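Local coordinates for protein A52 (PDB 2VVW) that suppresses host Toll-like receptor signalling, associating with IRAK2 to inhibit NF-kappa-B activation and with TRAF6 to activate p38, at residues L71-E74 / D78-I81; D111-E116 / K123-A128. One frame throughout, in Å; residues are numbered along the deposited sequence.

How the contacts relate
Contact 1 (71-74 with 78-81) and contact 2 (111-116 with 123-128) follow one another along the chain, the first closing before the second opens, and both lie on the same side of the chain's centre. Their own centres are about 9 Å apart. Contact 1 joins the loop after helix 62-68 to the start of helix 76-90, while contact 2 joins the end of helix 96-115 to helix 123-132. They touch directly: Leu71 O lies 2.9 Å from Trp113 NE1, a probable hydrogen bond, and Asn72 packs against Val112, Trp113 and Glu116. Two inter-helix connections of the Bcl-2-like bundle, separated by helices 76-90 and 96-115, are thereby joined.

Contact 1 of 2, residues L71-E74 / D78-I81; sequences LNSE and DNFI
A small apolar contact, with Leu71 meeting Phe80, joins the loop after helix 62-68 to the first turns of helix 76-90; the two segments bury 111 Å² in all. The evidence is one close carbon pair: Leu71 CD2 reaches to 4.2 Å from Phe80 CB, so a methyl branch meets the root of the aromatic side chain. The CA atoms of Leu71 and Phe80 are 7.1 Å apart. Leu71 has CG anti to its carbonyl carbon (chi1 -76°); CD1 continues the chain anti to CA, and the other branch, CD2, is the one turned to Phe80. In Phe80 the ring carbon CG stands anti to the backbone N (chi1 175°), and the ring continues inward to Cys106 and Val109 of helix 96-115 and Ala128 of helix 123-132. Both residues are buried.

On the more open side, Ser73 and Asn79 lie next to each other without bonding: Ser73 OG and Asn79 ND2 are 4.3 Å apart. Each has its polar partner in the chain just before 71-74, Ser73 OG at Arg70 O and Asn79 ND2 at Leu69 O. The amide thus ties the helix back to the preceding loop even though no direct hydrogen bond links the two segments. One water does bridge them, donating to Glu74 O at 2.8 Å and accepting more distantly from Asp78 N at 3.3 Å.

Ser73 OG also makes a weak bond to Glu75 N, capping a backbone N-H near the helix start. Apolar packing, a serine cap and one carbonyl, Leu69 O, held by an asparagine amide accompany the helix-loop-helix connection between helices 62-68 and 76-90 of the poxviral Bcl-2-like fold.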
loop_
_atom_site.group_PDB
_atom_site.type_symbol
_atom_site.label_atom_id
_atom_site.label_comp_id
_atom_site.label_asym_id
_atom_site.label_seq_id
_atom_site.Cartn_x
_atom_site.Cartn_y
_atom_site.Cartn_z
ATOM N N LEU A 71 -3.605 19.386 -11.390
ATOM C CA LEU A 71 -3.283 18.205 -10.612
ATOM C C LEU A 71 -2.529 17.139 -11.394
ATOM O O LEU A 71 -1.660 16.483 -10.837
ATOM C CB LEU A 71 -4.554 17.602 -9.982
ATOM C CG LEU A 71 -5.175 18.296 -8.768
ATOM C CD1 LEU A 71 -6.435 17.554 -8.331
ATOM C CD2 LEU A 71 -4.171 18.445 -7.571
ATOM N N ASN A 72 -2.847 16.969 -12.681
ATOM C CA ASN A 72 -2.209 15.924 -13.467
ATOM C C ASN A 72 -0.940 16.411 -14.158
ATOM O O ASN A 72 -0.320 15.657 -14.914
ATOM C CB ASN A 72 -3.190 15.352 -14.498
ATOM C CG ASN A 72 -4.242 14.439 -13.875
ATOM O OD1 ASN A 72 -4.041 13.880 -12.803
ATOM N ND2 ASN A 72 -5.378 14.269 -14.578
ATOM N N SER A 73 -0.529 17.652 -13.882
ATOM C CA SER A 73 0.717 18.172 -14.444
ATOM C C SER A 73 1.917 17.662 -13.675
ATOM O O SER A 73 1.776 17.101 -12.590
ATOM C CB SER A 73 0.730 19.704 -14.418
ATOM O OG SER A 73 0.850 20.174 -13.098
ATOM N N GLU A 74 3.106 17.899 -14.223
ATOM C CA GLU A 74 4.339 17.522 -13.569
ATOM C C GLU A 74 4.407 18.110 -12.157
ATOM O O GLU A 74 4.972 17.502 -11.259
ATOM C CB GLU A 74 5.547 18.003 -14.387
ATOM C CG GLU A 74 6.862 17.373 -13.975
ATOM C CD GLU A 74 6.925 15.874 -14.284
ATOM O OE1 GLU A 74 6.691 15.488 -15.461
ATOM O OE2 GLU A 74 7.212 15.084 -13.347
ATOM N N ASP A 78 3.058 18.916 -5.936
ATOM C CA ASP A 78 3.570 20.089 -5.229
ATOM C C ASP A 78 2.552 21.232 -5.130
ATOM O O ASP A 78 2.493 21.932 -4.109
ATOM C CB ASP A 78 4.836 20.587 -5.913
ATOM C CG ASP A 78 6.014 19.656 -5.709
ATOM O OD1 ASP A 78 6.083 18.984 -4.655
ATOM O OD2 ASP A 78 6.867 19.599 -6.617
ATOM N N ASN A 79 1.784 21.441 -6.200
ATOM C CA ASN A 79 0.653 22.399 -6.192
ATOM C C ASN A 79 -0.414 22.028 -5.144
ATOM O O ASN A 79 -0.971 22.891 -4.460
ATOM C CB ASN A 79 -0.007 22.471 -7.583
ATOM C CG ASN A 79 0.894 23.084 -8.638
ATOM O OD1 ASN A 79 1.949 23.646 -8.329
ATOM N ND2 ASN A 79 0.478 22.980 -9.899
ATOM N N PHE A 80 -0.704 20.731 -5.026
ATOM C CA PHE A 80 -1.615 20.251 -3.999
ATOM C C PHE A 80 -1.107 20.562 -2.585
ATOM O O PHE A 80 -1.856 21.045 -1.748
ATOM C CB PHE A 80 -1.819 18.756 -4.150
ATOM C CG PHE A 80 -2.662 18.143 -3.064
ATOM C CD1 PHE A 80 -3.986 18.489 -2.923
ATOM C CD2 PHE A 80 -2.118 17.215 -2.188
ATOM C CE1 PHE A 80 -4.768 17.908 -1.921
ATOM C CE2 PHE A 80 -2.891 16.645 -1.191
ATOM C CZ PHE A 80 -4.211 16.986 -1.069
ATOM N N ILE A 81 0.166 20.277 -2.332
ATOM C CA ILE A 81 0.758 20.545 -1.009
ATOM C C ILE A 81 0.732 22.061 -0.717
ATOM O O ILE A 81 0.412 22.486 0.415
ATOM C CB ILE A 81 2.187 19.956 -0.911
ATOM C CG1 ILE A 81 2.161 18.407 -0.955
ATOM C CG2 ILE A 81 2.926 20.427 0.353
ATOM C CD1 ILE A 81 1.439 17.731 0.246
HETATM O O HOH W 1 4.175 17.395 -8.585
#

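Contact 2 of 2, residues D111-E116 / K123-A128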
loop_
_atom_site.group_PDB
_atom_site.type_symbol
_atom_site.label_atom_id
_atom_site.label_comp_id
_atom_site.label_asym_id
_atom_site.label_seq_id
_atom_site.Cartn_x
_atom_site.Cartn_y
_atom_site.Cartn_z
ATOM N N ASP A 111 -8.285 10.309 -6.438
ATOM C CA ASP A 111 -9.036 9.743 -7.561
ATOM C C ASP A 111 -8.533 10.260 -8.890
ATOM O O ASP A 111 -8.488 9.516 -9.862
ATOM C CB ASP A 111 -10.526 10.085 -7.518
ATOM C CG ASP A 111 -11.247 9.515 -6.329
ATOM O OD1 ASP A 111 -10.784 8.537 -5.719
ATOM O OD2 ASP A 111 -12.320 10.066 -6.020
ATOM N N VAL A 112 -8.247 11.560 -8.946
ATOM C CA VAL A 112 -7.801 12.188 -10.185
ATOM C C VAL A 112 -6.485 11.551 -10.605
ATOM O O VAL A 112 -6.288 11.214 -11.764
ATOM C CB VAL A 112 -7.653 13.743 -10.036
ATOM C CG1 VAL A 112 -7.009 14.375 -11.271
ATOM C CG2 VAL A 112 -9.012 14.390 -9.769
ATOM N N TRP A 113 -5.570 11.408 -9.658
ATOM C CA TRP A 113 -4.278 10.800 -9.944
ATOM C C TRP A 113 -4.354 9.331 -10.346
ATOM O O TRP A 113 -3.655 8.905 -11.285
ATOM C CB TRP A 113 -3.351 10.996 -8.758
ATOM C CG TRP A 113 -2.954 12.414 -8.523
ATOM C CD1 TRP A 113 -2.844 13.422 -9.450
ATOM C CD2 TRP A 113 -2.569 12.988 -7.266
ATOM N NE1 TRP A 113 -2.399 14.578 -8.838
ATOM C CE2 TRP A 113 -2.241 14.344 -7.502
ATOM C CE3 TRP A 113 -2.491 12.495 -5.956
ATOM C CZ2 TRP A 113 -1.833 15.205 -6.476
ATOM C CZ3 TRP A 113 -2.059 13.350 -4.949
ATOM C CH2 TRP A 113 -1.748 14.694 -5.224
ATOM N N ARG A 114 -5.223 8.564 -9.689
ATOM C CA ARG A 114 -5.414 7.171 -10.069
ATOM C C ARG A 114 -5.856 7.101 -11.509
ATOM O O ARG A 114 -5.314 6.318 -12.312
ATOM C CB ARG A 114 -6.453 6.513 -9.165
ATOM C CG ARG A 114 -6.565 4.998 -9.333
ATOM C CD ARG A 114 -7.751 4.450 -8.535
ATOM N NE ARG A 114 -9.004 5.036 -9.001
ATOM C CZ ARG A 114 -9.766 5.908 -8.335
ATOM N NH1 ARG A 114 -9.470 6.319 -7.093
ATOM N NH2 ARG A 114 -10.870 6.353 -8.925
ATOM N N ASN A 115 -6.846 7.912 -11.845
ATOM C CA ASN A 115 -7.420 7.911 -13.196
ATOM C C ASN A 115 -6.409 8.283 -14.275
ATOM O O ASN A 115 -6.503 7.817 -15.402
ATOM C CB ASN A 115 -8.643 8.836 -13.258
ATOM C CG ASN A 115 -9.799 8.328 -12.408
ATOM O OD1 ASN A 115 -9.852 7.148 -12.036
ATOM N ND2 ASN A 115 -10.717 9.226 -12.067
ATOM N N GLU A 116 -5.427 9.102 -13.910
ATOM C CA GLU A 116 -4.344 9.500 -14.799
ATOM C C GLU A 116 -3.145 8.523 -14.741
ATOM O O GLU A 116 -2.155 8.687 -15.475
ATOM C CB GLU A 116 -3.908 10.918 -14.426
ATOM C CG GLU A 116 -2.862 11.573 -15.318
ATOM C CD GLU A 116 -3.358 11.918 -16.705
ATOM O OE1 GLU A 116 -4.524 11.624 -17.054
ATOM O OE2 GLU A 116 -2.549 12.488 -17.464
ATOM N N LYS A 123 0.997 8.918 -2.142
ATOM C CA LYS A 123 1.888 9.219 -0.999
ATOM C C LYS A 123 1.791 10.676 -0.538
ATOM O O LYS A 123 2.049 10.991 0.640
ATOM C CB LYS A 123 3.322 8.908 -1.369
ATOM C CG LYS A 123 3.622 7.432 -1.667
ATOM C CD LYS A 123 3.594 6.569 -0.431
ATOM C CE LYS A 123 4.331 5.236 -0.669
ATOM N NZ LYS A 123 5.755 5.380 -1.131
ATOM N N TYR A 124 1.460 11.578 -1.457
ATOM C CA TYR A 124 1.328 13.000 -1.104
ATOM C C TYR A 124 0.122 13.270 -0.191
ATOM O O TYR A 124 0.123 14.248 0.549
ATOM C CB TYR A 124 1.252 13.878 -2.363
ATOM C CG TYR A 124 2.593 14.078 -2.995
ATOM C CD1 TYR A 124 3.374 15.173 -2.657
ATOM C CD2 TYR A 124 3.113 13.145 -3.899
ATOM C CE1 TYR A 124 4.621 15.366 -3.221
ATOM C CE2 TYR A 124 4.369 13.324 -4.464
ATOM C CZ TYR A 124 5.116 14.439 -4.124
ATOM O OH TYR A 124 6.365 14.634 -4.670
ATOM N N CYS A 125 -0.918 12.433 -0.279
ATOM C CA CYS A 125 -2.024 12.505 0.677
ATOM C C CYS A 125 -1.518 12.361 2.109
ATOM O O CYS A 125 -1.967 13.076 2.993
ATOM C CB CYS A 125 -3.069 11.449 0.391
ATOM S SG CYS A 125 -3.751 11.558 -1.266
ATOM N N LEU A 126 -0.571 11.458 2.333
ATOM C CA LEU A 126 -0.040 11.246 3.678
ATOM C C LEU A 126 0.752 12.450 4.117
ATOM O O LEU A 126 0.668 12.857 5.290
ATOM C CB LEU A 126 0.854 9.999 3.771
ATOM C CG LEU A 126 0.365 8.714 3.092
ATOM C CD1 LEU A 126 1.413 7.578 3.194
ATOM C CD2 LEU A 126 -0.961 8.308 3.662
ATOM N N ARG A 127 1.551 13.014 3.203
ATOM C CA ARG A 127 2.339 14.210 3.539
ATOM C C ARG A 127 1.384 15.335 3.931
ATOM O O ARG A 127 1.611 16.036 4.889
ATOM C CB ARG A 127 3.232 14.637 2.360
ATOM C CG ARG A 127 4.285 15.683 2.715
ATOM C CD ARG A 127 5.143 16.114 1.519
ATOM N NE ARG A 127 5.773 15.010 0.794
ATOM C CZ ARG A 127 6.686 15.168 -0.170
ATOM N NH1 ARG A 127 7.095 16.381 -0.526
ATOM N NH2 ARG A 127 7.203 14.108 -0.785
ATOM N N ALA A 128 0.304 15.486 3.181
ATOM C CA ALA A 128 -0.686 16.532 3.462
ATOM C C ALA A 128 -1.316 16.362 4.851
ATOM O O ALA A 128 -1.425 17.331 5.602
ATOM C CB ALA A 128 -1.783 16.518 2.375
#
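Trp113, near the end of helix 96-115, reaches across to Tyr124 and Cys125 on helix 123-132 through the benzo half of its indole. Atom CH2 stands 4.2 Å from Tyr124 CB, and CZ3 lies 4.4 Å from Cys125 SG; both partners approach the ring obliquely. The CA atoms of Trp113 and Tyr124 are 10.7 Å apart, so the indole spans most of the gap. With chi1 at -68°, CG sits anti to the carbonyl carbon, and chi2 of -29° then swings the six-membered ring toward the facing helix. At the other end of the indole, NE1 donates to Leu71 O in the loop after helix 62-68, a bond that helps fix the rotation of the ring.

Tyr124 touches Trp113 by its CB alone: its CG too is anti to the carbonyl carbon (chi1 -77°), and the ring leads away to Ala77 and Ile81 of helix 76-90. Over its own helix that ring meets Arg127; in one of two conformers, Tyr124 CE1 lies over the guanidinium centre, 3.6 Å above its plane. Cys125 presents sulfur to the indole and also packs on Cys106 and Val110. These two helices are consecutive in the all-helical Bcl-2-like domain, joined by a short connection with no helix in residues 117-122, and the tryptophan fills part of the space between them.

Elsewhere on helix 96-115, Asp111 and Arg114 pair with each other and with Arg32 of helix 21-35. In one of two conformers, Arg114 NH1 donates to Asp111 OD1 at 2.9 Å, a salt bridge between residues one turn apart, and also bonds Arg32 O. Asp111 OD2 has a second partner in Arg32. On helix 123-132, Lys123 NZ forms salt bridges to Asp8 and Glu27 of the second subunit.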